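Carboxylesterase (Est-2) (Archaeoglobus fulgidus, PDB 5FRD) is a thermophilic carboxylesterase of the alpha/beta-hydrolase family that probably hydrolyses carboxylic esters and carries a bound coenzyme A molecule near its active site. Local coordinates at residues Val14-Gly19 and Gly45-Asp50; Ile49-His54 and Asp66-Tyr71. One frame throughout, in Å; residues are numbered along the deposited sequence.

Contact 1: Val14-Gly19 and Gly45-Asp50; sequences VSLLKG and GGYAID
Leu17 and Ala48 form the hydrogen-bonded pair at the middle of two antiparallel strands, 14-18 and 47-49, whose axes come within 4.6 Å and run at 148° to each other. Ala48 N reaches Leu17 O at 2.8 Å, and Leu17 N answers on Ala48 O. Asp50 N to Ser15 O extends the pairing at one end, Gly19 N to Gly46 O at the other. Gly45 and Gly46 both have positive phi with extended psi, angles at which a CB would collide with the preceding carbonyl oxygen; glycine therefore suits this passage from helix 38-43 into the strand.

On the face that bears Lys18, Leu16 and Ile49, the Tyr47 ring lies beside the lysine chain. Lys18 CB sits over one ring face, off centre toward the rim, 3.9 Å from the centroid of the Tyr47 ring. Lys18 CG lies between the backbone N and the carbonyl carbon (chi1 61°). The two side chains lie side by side, pointing the same way, with Lys18 CD 3.7 Å from Tyr47 CE2. In the conformer described, Lys18 NZ donates a hydrogen bond to Tyr47 OH at 3.0 Å. A leucine in place of Tyr47 would probably leave Lys18 NZ without its hydroxyl mate and its methylenes without an aromatic face. Farther along, Leu16 CD2 packs on Ile49 CB at 4.1 Å, and Val14 CG1 touches Ile49 CG1 at 3.7 Å.

Asp50 OD2 stands 3.6 Å from Ser15 CB. Arg4 of strand 3-9 joins both residues, salt-bridged to Asp50 OD2 and hydrogen-bonded to Ser15 OG, while Asp50 OD1 accepts from Ala34 N. These partners satisfy a buried carboxylate, and the arginine would be expected to favour its charged form.

Contact 2: Ile49-His54 and Asp66-Tyr71; sequences IDLPNH and DEYAYY
A type II beta turn, Leu51 to His54, follows strand 47-49 in this alpha/beta-hydrolase fold and receives two tyrosines from helix 65-79. Tyr68 brings its hydroxyl into the turn. Asn53 ND2 donates to Tyr68 OH at 3.0 Å in a nearly straight bond (174°), with the oxygen in the amide plane; the amide and ring planes stand 75° apart. Asparagine suits the third turn position, where phi is positive, and its ND2 also bonds to Val60 O.

His54 presents its ring edge to the same hydroxyl, CE1 lying 3.4 Å from Tyr68 OH. The imidazole is fixed at both nitrogens: ND1 donates to Pro52 O at 2.8 Å, approaching from above the carbonyl plane, and NE2 is paired with Asp168 OD2 of helix 162-173. That carboxylate would probably polarise the ring.

Apolar groups fill the rest. Leu51 CD1 lies over one face of the Tyr68 ring, 4.2 Å from the centroid and offset toward the rim. Pro52 supplies a rigid ring: its CG rests over a face of the Tyr71 ring, 3.7 Å from Tyr71 CG. Ile49 adds only a looser touch, CD1 to Tyr71 O at 4.1 Å.

Around the contact, Val94 of helix 90-101 and Leu171 of helix 162-173 also meet Tyr68, whereas Tyr71 reaches Val12 of strand 12-18, so the contact joins the turn and helix 65-79 to both of those helices and to the sheet.

In the fold
From the N terminus, the chain forms strand 3-9 and turns back as strand 12-18, then crosses to strand 24-27 and helix 38-43 before returning as strand 47-49. Contact 1 closes this excursion, setting strand 47-49 between 12-18 and 24-27 in the central sheet. Contact 2 closes a shorter loop, in which the chain leaves the same strand and comes back as helix 65-79. Neither loop lies within the other; they follow in series, overlapping only at Ile49 and Asp50. Ile49 thus packs on strand 12-18 and reaches helix 65-79, tying the antiparallel edge of the sheet to the helix lying against it.

Contact 1: Val14-Gly19 and Gly45-Asp50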
ATOM      1  N   VAL A  14     -15.014  -7.762   6.345  1.00 13.53           N
ATOM      2  CA  VAL A  14     -13.620  -7.390   6.049  1.00 13.82           C
ATOM      3  C   VAL A  14     -12.720  -8.342   6.816  1.00 12.87           C
ATOM      4  O   VAL A  14     -12.808  -8.458   8.028  1.00 13.19           O
ATOM      5  CB  VAL A  14     -13.326  -5.933   6.414  1.00 13.89           C
ATOM      6  CG1 VAL A  14     -11.845  -5.597   6.212  1.00 13.76           C
ATOM      7  CG2 VAL A  14     -14.181  -4.984   5.561  1.00 15.10           C
ATOM      8  N   SER A  15     -11.800  -8.996   6.090  1.00 12.05           N
ATOM      9  CA  SER A  15     -10.781  -9.827   6.703  1.00 12.31           C
ATOM     10  C   SER A  15      -9.484  -9.051   6.850  1.00 11.21           C
ATOM     11  O   SER A  15      -9.191  -8.181   6.023  1.00 12.77           O
ATOM     12  CB  SER A  15     -10.542 -11.060   5.864  1.00 12.04           C
ATOM     13  OG  SER A  15      -9.764 -12.011   6.602  1.00 13.89           O
ATOM     14  N   LEU A  16      -8.763  -9.365   7.899  1.00 11.37           N
ATOM     15  CA  LEU A  16      -7.409  -8.833   8.114  1.00 11.07           C
ATOM     16  C   LEU A  16      -6.490  -9.947   8.546  1.00 12.32           C
ATOM     17  O   LEU A  16      -6.910 -10.906   9.176  1.00 12.36           O
ATOM     18  CB  LEU A  16      -7.378  -7.698   9.135  1.00 12.50           C
ATOM     19  CG  LEU A  16      -8.316  -6.509   8.860  1.00 11.89           C
ATOM     20  CD1 LEU A  16      -9.657  -6.655   9.596  1.00 13.90           C
ATOM     21  CD2 LEU A  16      -7.689  -5.198   9.255  1.00 12.50           C
ATOM     22  N   LEU A  17      -5.198  -9.770   8.273  1.00 11.84           N
ATOM     23  CA  LEU A  17      -4.161 -10.591   8.881  1.00 12.10           C
ATOM     24  C   LEU A  17      -3.547  -9.793   9.996  1.00 11.45           C
ATOM     25  O   LEU A  17      -3.345  -8.578   9.878  1.00 13.20           O
ATOM     26  CB  LEU A  17      -3.089 -10.986   7.875  1.00 12.80           C
ATOM     27  CG  LEU A  17      -3.521 -11.925   6.782  1.00 13.94           C
ATOM     28  CD1 LEU A  17      -2.349 -12.162   5.838  1.00 15.57           C
ATOM     29  CD2 LEU A  17      -4.049 -13.240   7.327  1.00 17.26           C
ATOM     30  N   LYS A  18      -3.183 -10.447  11.088  1.00 12.38           N
ATOM     31  CA  LYS A  18      -2.530  -9.767  12.194  0.55 14.64           C
ATOM     32  C   LYS A  18      -1.369 -10.565  12.742  1.00 13.66           C
ATOM     33  O   LYS A  18      -1.395 -11.784  12.795  1.00 15.83           O
ATOM     34  CB  LYS A  18      -3.455  -9.450  13.346  0.55 16.69           C
ATOM     35  CG  LYS A  18      -4.073 -10.668  13.973  0.55 15.07           C
ATOM     36  CD  LYS A  18      -5.003 -10.297  15.124  0.55 15.23           C
ATOM     37  CE  LYS A  18      -4.249 -10.047  16.415  0.55 25.49           C
ATOM     38  NZ  LYS A  18      -5.196  -9.636  17.498  0.55 25.17           N
ATOM     39  N   GLY A  19      -0.330  -9.834  13.079  1.00 13.22           N
ATOM     40  CA  GLY A  19       0.806 -10.349  13.817  1.00 14.75           C
ATOM     41  C   GLY A  19       0.758  -9.914  15.244  1.00 16.68           C
ATOM     42  O   GLY A  19      -0.334  -9.709  15.797  1.00 16.70           O
ATOM     43  N   GLY A  45       4.756  -6.710  13.255  1.00 14.52           N
ATOM     44  CA  GLY A  45       3.432  -6.808  13.856  1.00 15.79           C
ATOM     45  C   GLY A  45       2.442  -5.881  13.211  1.00 14.37           C
ATOM     46  O   GLY A  45       2.727  -5.257  12.197  1.00 15.30           O
ATOM     47  N   GLY A  46       1.271  -5.799  13.831  1.00 13.00           N
ATOM     48  CA  GLY A  46       0.192  -4.957  13.347  1.00 14.00           C
ATOM     49  C   GLY A  46      -0.882  -5.732  12.606  1.00 12.12           C
ATOM     50  O   GLY A  46      -0.967  -6.958  12.685  1.00 13.20           O
ATOM     51  N   TYR A  47      -1.685  -5.002  11.843  1.00 11.35           N
ATOM     52  CA  TYR A  47      -2.802  -5.533  11.071  1.00 11.81           C
ATOM     53  C   TYR A  47      -2.719  -5.119   9.619  1.00 11.20           C
ATOM     54  O   TYR A  47      -2.452  -3.944   9.336  1.00 11.87           O
ATOM     55  CB  TYR A  47      -4.128  -4.962  11.606  1.00 12.03           C
ATOM     56  CG  TYR A  47      -4.664  -5.535  12.878  1.00 11.82           C
ATOM     57  CD1 TYR A  47      -4.148  -5.127  14.087  1.00 14.56           C
ATOM     58  CD2 TYR A  47      -5.685  -6.464  12.872  1.00 14.32           C
ATOM     59  CE1 TYR A  47      -4.681  -5.634  15.307  1.00 15.51           C
ATOM     60  CE2 TYR A  47      -6.227  -6.954  14.065  1.00 15.96           C
ATOM     61  CZ  TYR A  47      -5.701  -6.542  15.238  1.00 14.42           C
ATOM     62  OH  TYR A  47      -6.242  -7.008  16.443  1.00 21.18           O
ATOM     63  N   ALA A  48      -2.990  -6.052   8.712  1.00 10.34           N
ATOM     64  CA  ALA A  48      -3.060  -5.776   7.280  1.00 10.70           C
ATOM     65  C   ALA A  48      -4.447  -6.085   6.766  1.00 11.45           C
ATOM     66  O   ALA A  48      -4.940  -7.195   6.946  1.00 12.21           O
ATOM     67  CB  ALA A  48      -2.028  -6.594   6.506  1.00 11.72           C
ATOM     68  N   ILE A  49      -5.073  -5.100   6.142  1.00 11.44           N
ATOM     69  CA  ILE A  49      -6.417  -5.288   5.617  1.00 11.59           C
ATOM     70  C   ILE A  49      -6.446  -6.075   4.316  1.00 13.08           C
ATOM     71  O   ILE A  49      -5.565  -5.915   3.474  1.00 12.51           O
ATOM     72  CB  ILE A  49      -7.093  -3.925   5.454  1.00 11.82           C
ATOM     73  CG1 ILE A  49      -8.596  -4.066   5.197  1.00 14.70           C
ATOM     74  CG2 ILE A  49      -6.432  -3.085   4.374  1.00 14.14           C
ATOM     75  CD1 ILE A  49      -9.361  -2.737   5.210  1.00 14.04           C
ATOM     76  N   ASP A  50      -7.467  -6.907   4.107  1.00 11.58           N
ATOM     77  CA  ASP A  50      -7.875  -7.300   2.750  1.00 13.34           C
ATOM     78  C   ASP A  50      -8.931  -6.285   2.310  1.00 13.12           C
ATOM     79  O   ASP A  50     -10.028  -6.277   2.886  1.00 12.87           O
ATOM     80  CB  ASP A  50      -8.539  -8.696   2.725  1.00 12.42           C
ATOM     81  CG  ASP A  50      -7.592  -9.860   2.808  1.00 14.90           C
ATOM     82  OD1 ASP A  50      -6.431  -9.766   2.368  1.00 15.39           O
ATOM     83  OD2 ASP A  50      -8.085 -10.973   3.204  1.00 15.51           O
TER

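Contact 2: Ile49-His54 and Asp66-Tyr71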
ATOM      1  N   ILE A  49      -5.073  -5.100   6.142  1.00 11.44           N
ATOM      2  CA  ILE A  49      -6.417  -5.288   5.617  1.00 11.59           C
ATOM      3  C   ILE A  49      -6.446  -6.075   4.316  1.00 13.08           C
ATOM      4  O   ILE A  49      -5.565  -5.915   3.474  1.00 12.51           O
ATOM      5  CB  ILE A  49      -7.093  -3.925   5.454  1.00 11.82           C
ATOM      6  CG1 ILE A  49      -8.596  -4.066   5.197  1.00 14.70           C
ATOM      7  CG2 ILE A  49      -6.432  -3.085   4.374  1.00 14.14           C
ATOM      8  CD1 ILE A  49      -9.361  -2.737   5.210  1.00 14.04           C
ATOM      9  N   ASP A  50      -7.467  -6.907   4.107  1.00 11.58           N
ATOM     10  CA  ASP A  50      -7.875  -7.300   2.750  1.00 13.34           C
ATOM     11  C   ASP A  50      -8.931  -6.285   2.310  1.00 13.12           C
ATOM     12  O   ASP A  50     -10.028  -6.277   2.886  1.00 12.87           O
ATOM     13  CB  ASP A  50      -8.539  -8.696   2.725  1.00 12.42           C
ATOM     14  CG  ASP A  50      -7.592  -9.860   2.808  1.00 14.90           C
ATOM     15  OD1 ASP A  50      -6.431  -9.766   2.368  1.00 15.39           O
ATOM     16  OD2 ASP A  50      -8.085 -10.973   3.204  1.00 15.51           O
ATOM     17  N   LEU A  51      -8.632  -5.363   1.412  1.00 12.04           N
ATOM     18  CA  LEU A  51      -9.681  -4.453   0.967  1.00 12.79           C
ATOM     19  C   LEU A  51     -10.841  -5.251   0.402  1.00 13.24           C
ATOM     20  O   LEU A  51     -10.645  -6.331  -0.167  1.00 13.63           O
ATOM     21  CB  LEU A  51      -9.151  -3.476  -0.094  1.00 12.83           C
ATOM     22  CG  LEU A  51      -8.163  -2.414   0.370  1.00 14.31           C
ATOM     23  CD1 LEU A  51      -7.549  -1.701  -0.815  1.00 15.64           C
ATOM     24  CD2 LEU A  51      -8.774  -1.430   1.350  1.00 16.07           C
ATOM     25  N   PRO A  52     -12.069  -4.734   0.555  1.00 13.85           N
ATOM     26  CA  PRO A  52     -13.174  -5.406  -0.141  1.00 14.40           C
ATOM     27  C   PRO A  52     -12.809  -5.663  -1.600  1.00 13.37           C
ATOM     28  O   PRO A  52     -12.033  -4.901  -2.203  1.00 14.54           O
ATOM     29  CB  PRO A  52     -14.319  -4.406  -0.006  1.00 15.62           C
ATOM     30  CG  PRO A  52     -14.019  -3.697   1.272  1.00 16.99           C
ATOM     31  CD  PRO A  52     -12.512  -3.549   1.291  1.00 15.29           C
ATOM     32  N   ASN A  53     -13.308  -6.771  -2.127  1.00 14.98           N
ATOM     33  CA  ASN A  53     -12.957  -7.295  -3.456  1.00 14.16           C
ATOM     34  C   ASN A  53     -11.640  -8.029  -3.550  1.00 14.09           C
ATOM     35  O   ASN A  53     -11.270  -8.475  -4.636  1.00 17.11           O
ATOM     36  CB  ASN A  53     -13.043  -6.227  -4.553  1.00 16.38           C
ATOM     37  CG  ASN A  53     -14.375  -5.505  -4.535  1.00 19.96           C
ATOM     38  OD1 ASN A  53     -15.408  -6.153  -4.579  1.00 19.98           O
ATOM     39  ND2 ASN A  53     -14.358  -4.204  -4.384  1.00 19.68           N
ATOM     40  N   HIS A  54     -10.945  -8.161  -2.417  1.00 13.68           N
ATOM     41  CA  HIS A  54      -9.631  -8.780  -2.345  1.00 13.22           C
ATOM     42  C   HIS A  54      -9.585  -9.770  -1.199  1.00 13.67           C
ATOM     43  O   HIS A  54     -10.277  -9.632  -0.186  1.00 13.35           O
ATOM     44  CB  HIS A  54      -8.549  -7.721  -2.150  1.00 13.14           C
ATOM     45  CG  HIS A  54      -8.563  -6.633  -3.187  1.00 13.66           C
ATOM     46  ND1 HIS A  54      -9.484  -5.615  -3.186  1.00 16.09           N
ATOM     47  CD2 HIS A  54      -7.764  -6.414  -4.247  1.00 13.29           C
ATOM     48  CE1 HIS A  54      -9.253  -4.817  -4.215  1.00 16.33           C
ATOM     49  NE2 HIS A  54      -8.205  -5.266  -4.864  1.00 15.65           N
ATOM     50  N   ASP A  66     -11.351   7.069  -2.425  1.00 18.91           N
ATOM     51  CA  ASP A  66     -12.017   7.525  -1.200  0.60 19.73           C
ATOM     52  C   ASP A  66     -12.896   6.458  -0.549  1.00 18.14           C
ATOM     53  O   ASP A  66     -12.924   6.331   0.679  1.00 19.57           O
ATOM     54  CB  ASP A  66     -12.891   8.772  -1.479  0.60 28.49           C
ATOM     55  CG  ASP A  66     -12.131  10.084  -1.333  0.60 52.11           C
ATOM     56  OD1 ASP A  66     -11.322  10.218  -0.391  0.60 88.58           O
ATOM     57  OD2 ASP A  66     -12.364  10.998  -2.155  0.60104.83           O
ATOM     58  N   GLU A  67     -13.631   5.682  -1.349  1.00 19.11           N
ATOM     59  CA  GLU A  67     -14.464   4.619  -0.822  0.60 18.70           C
ATOM     60  C   GLU A  67     -13.597   3.515  -0.143  1.00 17.35           C
ATOM     61  O   GLU A  67     -13.928   3.031   0.928  1.00 17.76           O
ATOM     62  CB  GLU A  67     -15.378   4.094  -1.941  0.60 22.19           C
ATOM     63  CG  GLU A  67     -16.554   5.030  -2.212  0.60 27.25           C
ATOM     64  CD  GLU A  67     -17.167   4.877  -3.598  0.60 41.22           C
ATOM     65  OE1 GLU A  67     -17.373   3.733  -4.056  0.60 26.69           O
ATOM     66  OE2 GLU A  67     -17.449   5.914  -4.240  0.60 46.53           O
ATOM     67  N   TYR A  68     -12.490   3.133  -0.796  1.00 16.43           N
ATOM     68  CA  TYR A  68     -11.595   2.212  -0.112  1.00 15.50           C
ATOM     69  C   TYR A  68     -11.034   2.807   1.167  1.00 16.07           C
ATOM     70  O   TYR A  68     -10.829   2.102   2.156  1.00 14.87           O
ATOM     71  CB  TYR A  68     -10.440   1.756  -1.025  1.00 15.44           C
ATOM     72  CG  TYR A  68     -10.785   0.625  -1.952  1.00 14.75           C
ATOM     73  CD1 TYR A  68     -11.453  -0.498  -1.497  1.00 14.15           C
ATOM     74  CD2 TYR A  68     -10.376   0.623  -3.284  1.00 19.00           C
ATOM     75  CE1 TYR A  68     -11.769  -1.554  -2.318  1.00 13.95           C
ATOM     76  CE2 TYR A  68     -10.707  -0.439  -4.133  1.00 18.58           C
ATOM     77  CZ  TYR A  68     -11.404  -1.536  -3.630  1.00 16.91           C
ATOM     78  OH  TYR A  68     -11.778  -2.600  -4.444  1.00 19.05           O
ATOM     79  N   ALA A  69     -10.769   4.110   1.184  1.00 15.10           N
ATOM     80  CA  ALA A  69     -10.304   4.764   2.400  1.00 13.66           C
ATOM     81  C   ALA A  69     -11.322   4.733   3.541  1.00 14.74           C
ATOM     82  O   ALA A  69     -10.939   4.669   4.706  1.00 15.24           O
ATOM     83  CB  ALA A  69      -9.866   6.193   2.097  1.00 17.15           C
ATOM     84  N   TYR A  70     -12.605   4.770   3.190  1.00 16.19           N
ATOM     85  CA  TYR A  70     -13.641   4.579   4.186  1.00 18.30           C
ATOM     86  C   TYR A  70     -13.545   3.194   4.815  1.00 15.48           C
ATOM     87  O   TYR A  70     -13.521   3.065   6.040  1.00 15.73           O
ATOM     88  CB  TYR A  70     -15.035   4.792   3.582  1.00 17.52           C
ATOM     89  CG  TYR A  70     -16.127   4.441   4.543  1.00 18.89           C
ATOM     90  CD1 TYR A  70     -16.436   5.319   5.576  1.00 20.84           C
ATOM     91  CD2 TYR A  70     -16.789   3.231   4.461  1.00 21.19           C
ATOM     92  CE1 TYR A  70     -17.421   5.009   6.503  1.00 25.41           C
ATOM     93  CE2 TYR A  70     -17.775   2.912   5.396  1.00 23.42           C
ATOM     94  CZ  TYR A  70     -18.070   3.809   6.407  1.00 26.13           C
ATOM     95  OH  TYR A  70     -19.044   3.540   7.345  1.00 35.24           O
ATOM     96  N   TYR A  71     -13.481   2.142   4.000  1.00 15.83           N
ATOM     97  CA  TYR A  71     -13.315   0.796   4.558  1.00 14.81           C
ATOM     98  C   TYR A  71     -12.032   0.649   5.377  1.00 14.78           C
ATOM     99  O   TYR A  71     -12.042   0.040   6.446  1.00 15.02           O
ATOM    100  CB  TYR A  71     -13.369  -0.299   3.493  1.00 14.63           C
ATOM    101  CG  TYR A  71     -14.736  -0.459   2.904  1.00 17.64           C
ATOM    102  CD1 TYR A  71     -15.762  -1.061   3.640  1.00 20.95           C
ATOM    103  CD2 TYR A  71     -15.024   0.015   1.630  1.00 21.15           C
ATOM    104  CE1 TYR A  71     -17.042  -1.165   3.115  1.00 24.97           C
ATOM    105  CE2 TYR A  71     -16.298  -0.100   1.092  1.00 22.00           C
ATOM    106  CZ  TYR A  71     -17.294  -0.679   1.845  1.00 25.55           C
ATOM    107  OH  TYR A  71     -18.556  -0.787   1.304  1.00 26.81           O
TER